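Local atomic coordinates of aminotransferase (Neisseria meningitidis Z2491, PDB entry 3JTX), a protein that probably transfers amino groups between amino acids and 2-oxo acids, using covalently bound pyridoxal 5'-phosphate as its cofactor. Residues Ala76-Leu79 and Lys80-Tyr83; Phe105-Val108 and Gln109-Asn113; Ala277-Ile280 and Pro281-Arg284; Pro312-Gln315 and Gln316-Val320. All coordinates share one frame; numbering follows the deposited sequence.

Interaction 1 of 4, residues Ala76-Leu79 and Lys80-Tyr83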
loop_
_atom_site.group_PDB
_atom_site.type_symbol
_atom_site.label_atom_id
_atom_site.label_comp_id
_atom_site.label_asym_id
_atom_site.label_seq_id
_atom_site.Cartn_x
_atom_site.Cartn_y
_atom_site.Cartn_z
ATOM N N ALA A 76 -8.145 19.964 1.661
ATOM C CA ALA A 76 -8.383 21.222 0.920
ATOM C C ALA A 76 -8.418 22.427 1.860
ATOM O O ALA A 76 -7.829 23.480 1.571
ATOM C CB ALA A 76 -9.664 21.134 0.121
ATOM N N ASN A 77 -9.115 22.274 2.987
ATOM C CA ASN A 77 -9.198 23.327 3.991
ATOM C C ASN A 77 -7.835 23.645 4.604
ATOM O O ASN A 77 -7.493 24.813 4.774
ATOM C CB ASN A 77 -10.173 22.951 5.102
ATOM C CG ASN A 77 -11.621 22.910 4.634
ATOM O OD1 ASN A 77 -11.966 23.460 3.589
ATOM N ND2 ASN A 77 -12.472 22.237 5.405
ATOM N N TRP A 78 -7.068 22.606 4.933
ATOM C CA TRP A 78 -5.706 22.776 5.437
ATOM C C TRP A 78 -4.805 23.546 4.457
ATOM O O TRP A 78 -4.091 24.472 4.860
ATOM C CB TRP A 78 -5.049 21.429 5.766
ATOM C CG TRP A 78 -3.650 21.615 6.261
ATOM C CD1 TRP A 78 -3.266 22.019 7.514
ATOM C CD2 TRP A 78 -2.445 21.454 5.505
ATOM N NE1 TRP A 78 -1.902 22.105 7.581
ATOM C CE2 TRP A 78 -1.371 21.763 6.363
ATOM C CE3 TRP A 78 -2.174 21.072 4.194
ATOM C CZ2 TRP A 78 -0.035 21.708 5.945
ATOM C CZ3 TRP A 78 -0.848 21.001 3.779
ATOM C CH2 TRP A 78 0.203 21.321 4.654
ATOM N N LEU A 79 -4.860 23.172 3.179
ATOM C CA LEU A 79 -4.076 23.847 2.133
ATOM C C LEU A 79 -4.399 25.348 2.046
ATOM O O LEU A 79 -3.508 26.172 1.854
ATOM C CB LEU A 79 -4.326 23.202 0.760
ATOM C CG LEU A 79 -3.706 21.815 0.512
ATOM C CD1 LEU A 79 -4.335 21.173 -0.711
ATOM C CD2 LEU A 79 -2.174 21.872 0.349
ATOM N N LYS A 80 -5.682 25.685 2.137
ATOM C CA LYS A 80 -6.109 27.082 2.080
ATOM C C LYS A 80 -5.574 27.878 3.266
ATOM O O LYS A 80 -5.148 29.034 3.099
ATOM C CB LYS A 80 -7.635 27.197 2.028
ATOM C CG LYS A 80 -8.086 28.595 1.630
ATOM C CD LYS A 80 -9.587 28.691 1.349
ATOM C CE LYS A 80 -9.952 30.126 0.980
ATOM N NZ LYS A 80 -11.429 30.350 0.993
ATOM N N ARG A 81 -5.614 27.271 4.454
ATOM C CA ARG A 81 -5.061 27.902 5.656
ATOM C C ARG A 81 -3.553 28.054 5.570
ATOM O O ARG A 81 -2.998 29.072 5.972
ATOM C CB ARG A 81 -5.406 27.088 6.904
ATOM C CG ARG A 81 -6.884 27.146 7.305
ATOM C CD ARG A 81 -7.103 26.713 8.761
ATOM N NE ARG A 81 -6.434 25.462 9.116
ATOM C CZ ARG A 81 -6.893 24.245 8.828
ATOM N NH1 ARG A 81 -8.037 24.096 8.163
ATOM N NH2 ARG A 81 -6.212 23.171 9.209
ATOM N N ARG A 82 -2.887 27.026 5.060
ATOM C CA ARG A 82 -1.441 26.937 5.135
ATOM C C ARG A 82 -0.738 27.772 4.063
ATOM O O ARG A 82 0.347 28.323 4.325
ATOM C CB ARG A 82 -1.007 25.460 5.024
ATOM C CG ARG A 82 0.497 25.237 4.852
ATOM C CD ARG A 82 1.311 25.738 6.046
ATOM N NE ARG A 82 2.724 25.438 5.858
ATOM C CZ ARG A 82 3.550 26.131 5.080
ATOM N NH1 ARG A 82 3.131 27.226 4.460
ATOM N NH2 ARG A 82 4.817 25.750 4.957
ATOM N N TYR A 83 -1.356 27.862 2.880
ATOM C CA TYR A 83 -0.769 28.548 1.728
ATOM C C TYR A 83 -1.571 29.791 1.324
ATOM O O TYR A 83 -1.842 30.030 0.138
ATOM C CB TYR A 83 -0.584 27.555 0.568
ATOM C CG TYR A 83 0.341 26.422 0.965
ATOM C CD1 TYR A 83 1.711 26.633 1.139
ATOM C CD2 TYR A 83 -0.156 25.153 1.230
ATOM C CE1 TYR A 83 2.563 25.592 1.527
ATOM C CE2 TYR A 83 0.677 24.123 1.615
ATOM C CZ TYR A 83 2.037 24.341 1.766
ATOM O OH TYR A 83 2.829 23.291 2.180
#
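Trp-78 is the hub of the side-chain contacts, with side chains of the next turn of helix 69-82 gathered round its indole. CG of Trp-78 lies anti to the backbone N (chi1 179°), which lays the ring along Arg-82, and the two side chains run side by side in the same direction. The aliphatic root of Arg-82 covers one ring face in a CH-pi contact: CB stands 4.1 Å from the centroid of the six-membered ring of Trp-78, and CG of Arg-82 is 3.7 Å from CZ2 of Trp-78. The aromatic pair is different. Tyr-83 directs its ring edge at the face of Trp-78 in an offset edge-to-face arrangement, planes at 88° and centroids 5.9 Å apart. Leu-79 adds an apolar contact, its CD2 3.8 Å from CE2 of Tyr-83. Among the polar groups, Arg-81 bends at chi3 and brings NH2 to the indole edge, 3.6 Å from CD1 of Trp-78, while its NE hydrogen-bonds a glycerol, probably from the crystallisation liquor. Arg-82 sends its charged end onward to a salt bridge with Glu-212 and to the carbonyls of Ser-211 and Pro-220, so the same side chain pads the indole and ties the helix to a loop. Backbone bonds complete the set: Arg-82 N reaches Trp-78 O at 2.8 Å, and Tyr-83 N reaches Leu-79 O at 2.9 Å as the chain leaves helical geometry. These are the last two turns of helix 69-82, which packs on strands 94-97 and 255-259, at one side of the central mixed sheet of a class I and II aminotransferase.

Interaction 2 of 4, residues Phe105-Val108 and Gln109-Asn113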
loop_
_atom_site.group_PDB
_atom_site.type_symbol
_atom_site.label_atom_id
_atom_site.label_comp_id
_atom_site.label_asym_id
_atom_site.label_seq_id
_atom_site.Cartn_x
_atom_site.Cartn_y
_atom_site.Cartn_z
ATOM N N PHE A 105 6.237 5.899 -4.762
ATOM C CA PHE A 105 6.636 4.683 -5.471
ATOM C C PHE A 105 5.651 4.319 -6.575
ATOM O O PHE A 105 6.034 4.124 -7.738
ATOM C CB PHE A 105 6.790 3.500 -4.502
ATOM C CG PHE A 105 7.244 2.232 -5.191
ATOM C CD1 PHE A 105 8.591 1.970 -5.359
ATOM C CD2 PHE A 105 6.322 1.330 -5.704
ATOM C CE1 PHE A 105 9.031 0.809 -6.028
ATOM C CE2 PHE A 105 6.747 0.153 -6.368
ATOM C CZ PHE A 105 8.108 -0.087 -6.538
ATOM N N SER A 106 4.369 4.223 -6.221
ATOM C CA SER A 106 3.362 3.834 -7.198
ATOM C C SER A 106 3.196 4.874 -8.311
ATOM O O SER A 106 3.046 4.504 -9.480
ATOM C CB SER A 106 2.018 3.535 -6.528
ATOM O OG SER A 106 1.547 4.633 -5.784
ATOM N N PHE A 107 3.253 6.163 -7.982
ATOM C CA PHE A 107 3.131 7.163 -9.025
ATOM C C PHE A 107 4.241 7.016 -10.072
ATOM O O PHE A 107 3.987 7.027 -11.273
ATOM C CB PHE A 107 3.067 8.600 -8.486
ATOM C CG PHE A 107 2.730 9.585 -9.559
ATOM C CD1 PHE A 107 1.450 9.611 -10.105
ATOM C CD2 PHE A 107 3.700 10.419 -10.095
ATOM C CE1 PHE A 107 1.130 10.454 -11.155
ATOM C CE2 PHE A 107 3.382 11.283 -11.151
ATOM C CZ PHE A 107 2.113 11.302 -11.677
ATOM N N VAL A 108 5.464 6.827 -9.605
ATOM C CA VAL A 108 6.602 6.601 -10.497
ATOM C C VAL A 108 6.376 5.380 -11.400
ATOM O O VAL A 108 6.608 5.449 -12.628
ATOM C CB VAL A 108 7.911 6.476 -9.693
ATOM C CG1 VAL A 108 9.070 5.969 -10.580
ATOM C CG2 VAL A 108 8.241 7.821 -9.066
ATOM N N GLN A 109 5.876 4.280 -10.831
ATOM C CA GLN A 109 5.632 3.087 -11.664
ATOM C C GLN A 109 4.693 3.411 -12.839
ATOM O O GLN A 109 4.944 2.955 -13.964
ATOM C CB GLN A 109 5.064 1.900 -10.868
ATOM C CG GLN A 109 5.866 1.461 -9.661
ATOM C CD GLN A 109 7.365 1.417 -9.899
ATOM O OE1 GLN A 109 7.865 0.569 -10.652
ATOM N NE2 GLN A 109 8.100 2.332 -9.256
ATOM N N THR A 110 3.649 4.202 -12.593
ATOM C CA THR A 110 2.696 4.577 -13.645
ATOM C C THR A 110 3.298 5.505 -14.714
ATOM O O THR A 110 2.856 5.515 -15.870
ATOM C CB THR A 110 1.447 5.286 -13.079
ATOM O OG1 THR A 110 1.772 6.640 -12.724
ATOM C CG2 THR A 110 0.882 4.555 -11.849
ATOM N N VAL A 111 4.291 6.296 -14.338
ATOM C CA VAL A 111 4.926 7.212 -15.276
ATOM C C VAL A 111 5.933 6.499 -16.194
ATOM O O VAL A 111 6.110 6.894 -17.349
ATOM C CB VAL A 111 5.571 8.388 -14.510
ATOM C CG1 VAL A 111 6.434 9.231 -15.436
ATOM C CG2 VAL A 111 4.453 9.227 -13.843
ATOM N N LEU A 112 6.574 5.447 -15.694
ATOM C CA LEU A 112 7.580 4.710 -16.444
ATOM C C LEU A 112 6.913 3.533 -17.188
ATOM O O LEU A 112 6.162 2.759 -16.605
ATOM C CB LEU A 112 8.699 4.256 -15.494
ATOM C CG LEU A 112 9.430 5.394 -14.753
ATOM C CD1 LEU A 112 10.450 4.856 -13.773
ATOM C CD2 LEU A 112 10.119 6.368 -15.740
ATOM N N ASN A 113 7.143 3.448 -18.497
ATOM C CA ASN A 113 6.497 2.427 -19.358
ATOM C C ASN A 113 7.432 2.053 -20.510
ATOM O O ASN A 113 7.039 2.136 -21.680
ATOM C CB ASN A 113 5.166 2.953 -19.922
#
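Gln-109 folds back on Phe-105, one helical turn earlier, and lays its amide flat on the ring. With CG anti to the carbonyl carbon (chi1 -55°) and a bend at chi2, NE2 comes to lie over the ring centre, 3.6 Å from CZ of Phe-105, with the amide and ring planes only 11° apart. The same NE2 donates to Phe-105 O at 3.1 Å, and this carbonyl also takes the backbone N of Gln-109, so two donors from one residue grip it. NE2 of Gln-109 has a further acceptor in Ala-136 O, which links this turn to helix 131-139. Val-108 sits on the same flank and lies side by side with Leu-112, CG1 to CD1 3.7 Å. Helix 100-111 is one of those packed against the central seven-stranded sheet of the PLP-dependent aminotransferase fold; Phe-107 and Val-108 face strand 169-175, while Phe-105 meets Tyr-270 of the second subunit edge to face. Val-111 makes a CH-pi contact with the Phe-107 ring, its CG2 over the face, 3.6 Å from CE2 of Phe-107. Beside it, Thr-110 returns its hydroxyl to the helix: OG1 donates to a lone pair of Phe-107 O at 2.7 Å, an acceptor shared with Val-111 N.

Interaction 3 of 4, residues Ala277-Ile280 and Pro281-Arg284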
loop_
_atom_site.group_PDB
_atom_site.type_symbol
_atom_site.label_atom_id
_atom_site.label_comp_id
_atom_site.label_asym_id
_atom_site.label_seq_id
_atom_site.Cartn_x
_atom_site.Cartn_y
_atom_site.Cartn_z
ATOM N N ALA A 277 -6.457 1.931 -0.561
ATOM C CA ALA A 277 -7.589 2.597 0.061
ATOM C C ALA A 277 -7.352 2.695 1.575
ATOM O O ALA A 277 -6.800 1.772 2.183
ATOM C CB ALA A 277 -8.878 1.799 -0.231
HETATM N N MSE A 278 -7.747 3.812 2.176
HETATM C CA MSE A 278 -7.446 4.083 3.595
HETATM C C MSE A 278 -8.545 3.631 4.556
HETATM O O MSE A 278 -9.691 4.062 4.438
HETATM C CB MSE A 278 -7.221 5.578 3.785
HETATM C CG MSE A 278 -6.669 5.964 5.154
HETATM SE SE MSE A 278 -6.363 7.863 5.319
HETATM C CE MSE A 278 -4.762 7.945 4.180
ATOM N N SER A 279 -8.179 2.785 5.531
ATOM C CA SER A 279 -9.058 2.448 6.657
ATOM C C SER A 279 -9.901 3.640 7.109
ATOM O O SER A 279 -9.362 4.708 7.381
ATOM C CB SER A 279 -8.164 1.982 7.816
ATOM O OG SER A 279 -8.909 1.693 8.964
ATOM N N ILE A 280 -11.216 3.480 7.233
ATOM C CA ILE A 280 -12.042 4.630 7.594
ATOM C C ILE A 280 -11.622 5.241 8.954
ATOM O O ILE A 280 -11.479 6.467 9.053
ATOM C CB ILE A 280 -13.556 4.335 7.494
ATOM C CG1 ILE A 280 -13.917 4.105 6.011
ATOM C CG2 ILE A 280 -14.352 5.532 8.008
ATOM C CD1 ILE A 280 -15.301 3.546 5.750
ATOM N N PRO A 281 -11.400 4.410 9.989
ATOM C CA PRO A 281 -10.879 5.011 11.237
ATOM C C PRO A 281 -9.572 5.793 11.079
ATOM O O PRO A 281 -9.379 6.803 11.767
ATOM C CB PRO A 281 -10.702 3.806 12.158
ATOM C CG PRO A 281 -11.767 2.842 11.692
ATOM C CD PRO A 281 -11.761 2.996 10.180
ATOM N N VAL A 282 -8.688 5.365 10.175
ATOM C CA VAL A 282 -7.487 6.151 9.873
ATOM C C VAL A 282 -7.835 7.465 9.156
ATOM O O VAL A 282 -7.224 8.514 9.433
ATOM C CB VAL A 282 -6.476 5.331 9.067
ATOM C CG1 VAL A 282 -5.288 6.187 8.653
ATOM C CG2 VAL A 282 -6.008 4.120 9.911
ATOM N N GLN A 283 -8.832 7.424 8.271
ATOM C CA GLN A 283 -9.349 8.640 7.664
ATOM C C GLN A 283 -9.905 9.623 8.710
ATOM O O GLN A 283 -9.661 10.828 8.632
ATOM C CB GLN A 283 -10.435 8.340 6.635
ATOM C CG GLN A 283 -9.957 7.554 5.403
ATOM C CD GLN A 283 -11.005 7.573 4.300
ATOM O OE1 GLN A 283 -11.486 8.646 3.914
ATOM N NE2 GLN A 283 -11.352 6.389 3.777
ATOM N N ARG A 284 -10.634 9.097 9.690
ATOM C CA ARG A 284 -11.195 9.933 10.752
ATOM C C ARG A 284 -10.090 10.588 11.607
ATOM O O ARG A 284 -10.162 11.777 11.934
ATOM C CB ARG A 284 -12.134 9.122 11.644
ATOM C CG ARG A 284 -13.301 8.469 10.907
ATOM C CD ARG A 284 -14.452 9.398 10.680
ATOM N NE ARG A 284 -15.523 8.710 9.969
ATOM C CZ ARG A 284 -16.355 9.282 9.109
ATOM N NH1 ARG A 284 -16.274 10.585 8.838
ATOM N NH2 ARG A 284 -17.271 8.543 8.502
#
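Gln-283 reaches back past the start of helix 280-291 and closes on Met-278, present as selenomethionine. Its CB rests 3.2 Å from Ile-280 O. CG, anti to the carbonyl carbon (chi1 -65°), passes 3.5 Å from Ser-279 O and touches the selenium, SE of Met-278 lying 3.6 Å away. From there the chain is extended, CD approaching the Met-278 carbonyl and NE2 arriving at it: NE2 of Gln-283 donates to Met-278 O at 2.9 Å with an N-H...O angle of 163°, the acceptor close to the amide plane. The other branch of the amide, OE1, accepts from Leu-68 N, so both ends of the group are held and its rotation is fixed. Selenomethionine fills the flank of this turn: its CG is 3.8 Å from CG1 of Val-282, whose side chain crosses it at about a right angle. Ser-279 is the N-cap residue, but its hydroxyl makes no capping bond and instead meets Gly-251 O of the second subunit weakly. Its carbonyl begins the helical bonding, with Gln-283 N 2.9 Å from Ser-279 O. Beyond, Arg-284 runs alongside Ile-280, NE 3.9 Å from CG2, and ends in salt bridges to Glu-58 and Glu-70. Pro-281 fits the first turn, where its missing N-H costs no helical bond. The chemistry implies that the incoming loop is clamped to the helix by a buried glutamine amide with defined donor and acceptor roles, while the arginine spends its charge on two acidic partners elsewhere in the chain.

Interaction 4 of 4, residues Pro312-Gln315 and Gln316-Val320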
loop_
_atom_site.group_PDB
_atom_site.type_symbol
_atom_site.label_atom_id
_atom_site.label_comp_id
_atom_site.label_asym_id
_atom_site.label_seq_id
_atom_site.Cartn_x
_atom_site.Cartn_y
_atom_site.Cartn_z
ATOM N N PRO A 312 24.014 28.046 17.986
ATOM C CA PRO A 312 25.095 28.884 18.534
ATOM C C PRO A 312 26.218 28.090 19.214
ATOM O O PRO A 312 27.363 28.552 19.231
ATOM C CB PRO A 312 24.395 29.815 19.539
ATOM C CG PRO A 312 22.976 29.421 19.578
ATOM C CD PRO A 312 22.711 28.306 18.621
ATOM N N ILE A 313 25.912 26.912 19.760
ATOM C CA ILE A 313 26.966 26.071 20.350
ATOM C C ILE A 313 27.897 25.592 19.229
ATOM O O ILE A 313 29.111 25.767 19.307
ATOM C CB ILE A 313 26.401 24.875 21.157
ATOM C CG1 ILE A 313 25.648 25.373 22.394
ATOM C CG2 ILE A 313 27.519 23.944 21.621
ATOM C CD1 ILE A 313 24.883 24.286 23.118
ATOM N N LEU A 314 27.320 25.033 18.167
ATOM C CA LEU A 314 28.130 24.516 17.062
ATOM C C LEU A 314 28.927 25.624 16.364
ATOM O O LEU A 314 30.051 25.400 15.891
ATOM C CB LEU A 314 27.245 23.781 16.037
ATOM C CG LEU A 314 26.611 22.458 16.490
ATOM C CD1 LEU A 314 25.679 21.922 15.382
ATOM C CD2 LEU A 314 27.690 21.424 16.905
ATOM N N GLN A 315 28.355 26.821 16.307
ATOM C CA GLN A 315 29.021 27.950 15.641
ATOM C C GLN A 315 30.331 28.384 16.309
ATOM O O GLN A 315 31.075 29.164 15.736
ATOM C CB GLN A 315 28.069 29.141 15.516
ATOM C CG GLN A 315 27.043 28.989 14.399
ATOM C CD GLN A 315 25.997 30.087 14.408
ATOM O OE1 GLN A 315 25.718 30.691 15.447
ATOM N NE2 GLN A 315 25.407 30.348 13.248
ATOM N N GLN A 316 30.614 27.874 17.505
ATOM C CA GLN A 316 31.889 28.124 18.154
ATOM C C GLN A 316 33.052 27.551 17.363
ATOM O O GLN A 316 34.144 28.061 17.454
ATOM C CB GLN A 316 31.915 27.528 19.561
ATOM C CG GLN A 316 30.991 28.212 20.552
ATOM C CD GLN A 316 30.906 27.457 21.857
ATOM O OE1 GLN A 316 31.499 27.855 22.843
ATOM N NE2 GLN A 316 30.202 26.342 21.857
ATOM N N VAL A 317 32.811 26.480 16.608
ATOM C CA VAL A 317 33.870 25.755 15.897
ATOM C C VAL A 317 33.551 25.556 14.408
ATOM O O VAL A 317 34.457 25.585 13.579
ATOM C CB VAL A 317 34.138 24.397 16.596
ATOM C CG1 VAL A 317 34.923 23.449 15.706
ATOM C CG2 VAL A 317 34.878 24.630 17.924
ATOM N N PHE A 318 32.271 25.403 14.068
ATOM C CA PHE A 318 31.867 25.045 12.708
ATOM C C PHE A 318 31.255 26.191 11.933
ATOM O O PHE A 318 30.701 27.122 12.510
ATOM C CB PHE A 318 30.859 23.891 12.758
ATOM C CG PHE A 318 31.400 22.670 13.428
ATOM C CD1 PHE A 318 32.266 21.821 12.751
ATOM C CD2 PHE A 318 31.077 22.382 14.744
ATOM C CE1 PHE A 318 32.787 20.707 13.375
ATOM C CE2 PHE A 318 31.590 21.260 15.368
ATOM C CZ PHE A 318 32.457 20.427 14.688
ATOM N N ASP A 319 31.341 26.082 10.612
ATOM C CA ASP A 319 30.710 27.012 9.701
ATOM C C ASP A 319 29.310 26.471 9.448
ATOM O O ASP A 319 29.123 25.584 8.616
ATOM C CB ASP A 319 31.513 27.092 8.402
ATOM C CG ASP A 319 30.937 28.083 7.402
ATOM O OD1 ASP A 319 29.997 28.840 7.745
ATOM O OD2 ASP A 319 31.439 28.099 6.256
ATOM N N VAL A 320 28.338 26.997 10.185
ATOM C CA VAL A 320 26.990 26.437 10.187
ATOM C C VAL A 320 25.993 27.524 10.532
ATOM O O VAL A 320 26.327 28.481 11.236
ATOM C CB VAL A 320 26.862 25.270 11.211
ATOM C CG1 VAL A 320 27.134 25.761 12.609
ATOM C CG2 VAL A 320 25.487 24.599 11.136
#
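Leu-314 O receives two backbone donors as the chain turns out of helix 294-314: Val-317 N at 3.0 Å from above the carbonyl plane, and Phe-318 N at 2.9 Å, nearly in line with the C=O bond. This is a helix C-terminal turn leading toward strand 328-332 of the three-stranded antiparallel sheet. Gln-316 secures the neighbouring carbonyl twice, its backbone N at 3.2 Å from Ile-313 O and its side-chain NE2 at 2.8 Å from the same oxygen, which lies in the amide plane. That amide runs alongside Ile-313, and its OE1 accepts from Arg-396, the C-terminal residue. Gln-315, extended beyond CG, spans the loop in the opposite chain direction: NE2 donates to Val-320 O at 2.9 Å, nearly straight at 163°, while its CG touches CG1 of Val-320. Next to this polar bridge the apolar groups close up against strand 328-332 and helix 381-394. Leu-314 meets Val-320 through CB and Phe-318 through CD2, and CG1 of Val-317 sits over the centre of one Phe-318 face. The phenyl ring presents its edge to the carbonyl that accepts both backbone N-H groups, with CD2 of Phe-318 3.4 Å from Leu-314 O.

How the interactions relate
All four are contacts within one continuous stretch, but they sit at different helix ends. Interactions 1, 2 and 4 close the C-terminal turns of their helices, whereas interaction 3 opens one at its N-terminus. Interactions 1, 2 and 3 are buried, the first two with aromatic rings at their centre and on helices packed against the same central sheet; interaction 4 is partly exposed and relies on glutamine amides. Interaction 3 borders the helix of interaction 1, since Met-278 and Gln-283 touch Leu-71. Interactions 2 and 3 both reach the second subunit, their nearest atoms about 10 Å apart, while interactions 1 and 4 meet no other subunit; interaction 4 lies opposite 2 and 3 across the chain centre. Glutamine-to-carbonyl bonds recur in interactions 2, 3 and 4.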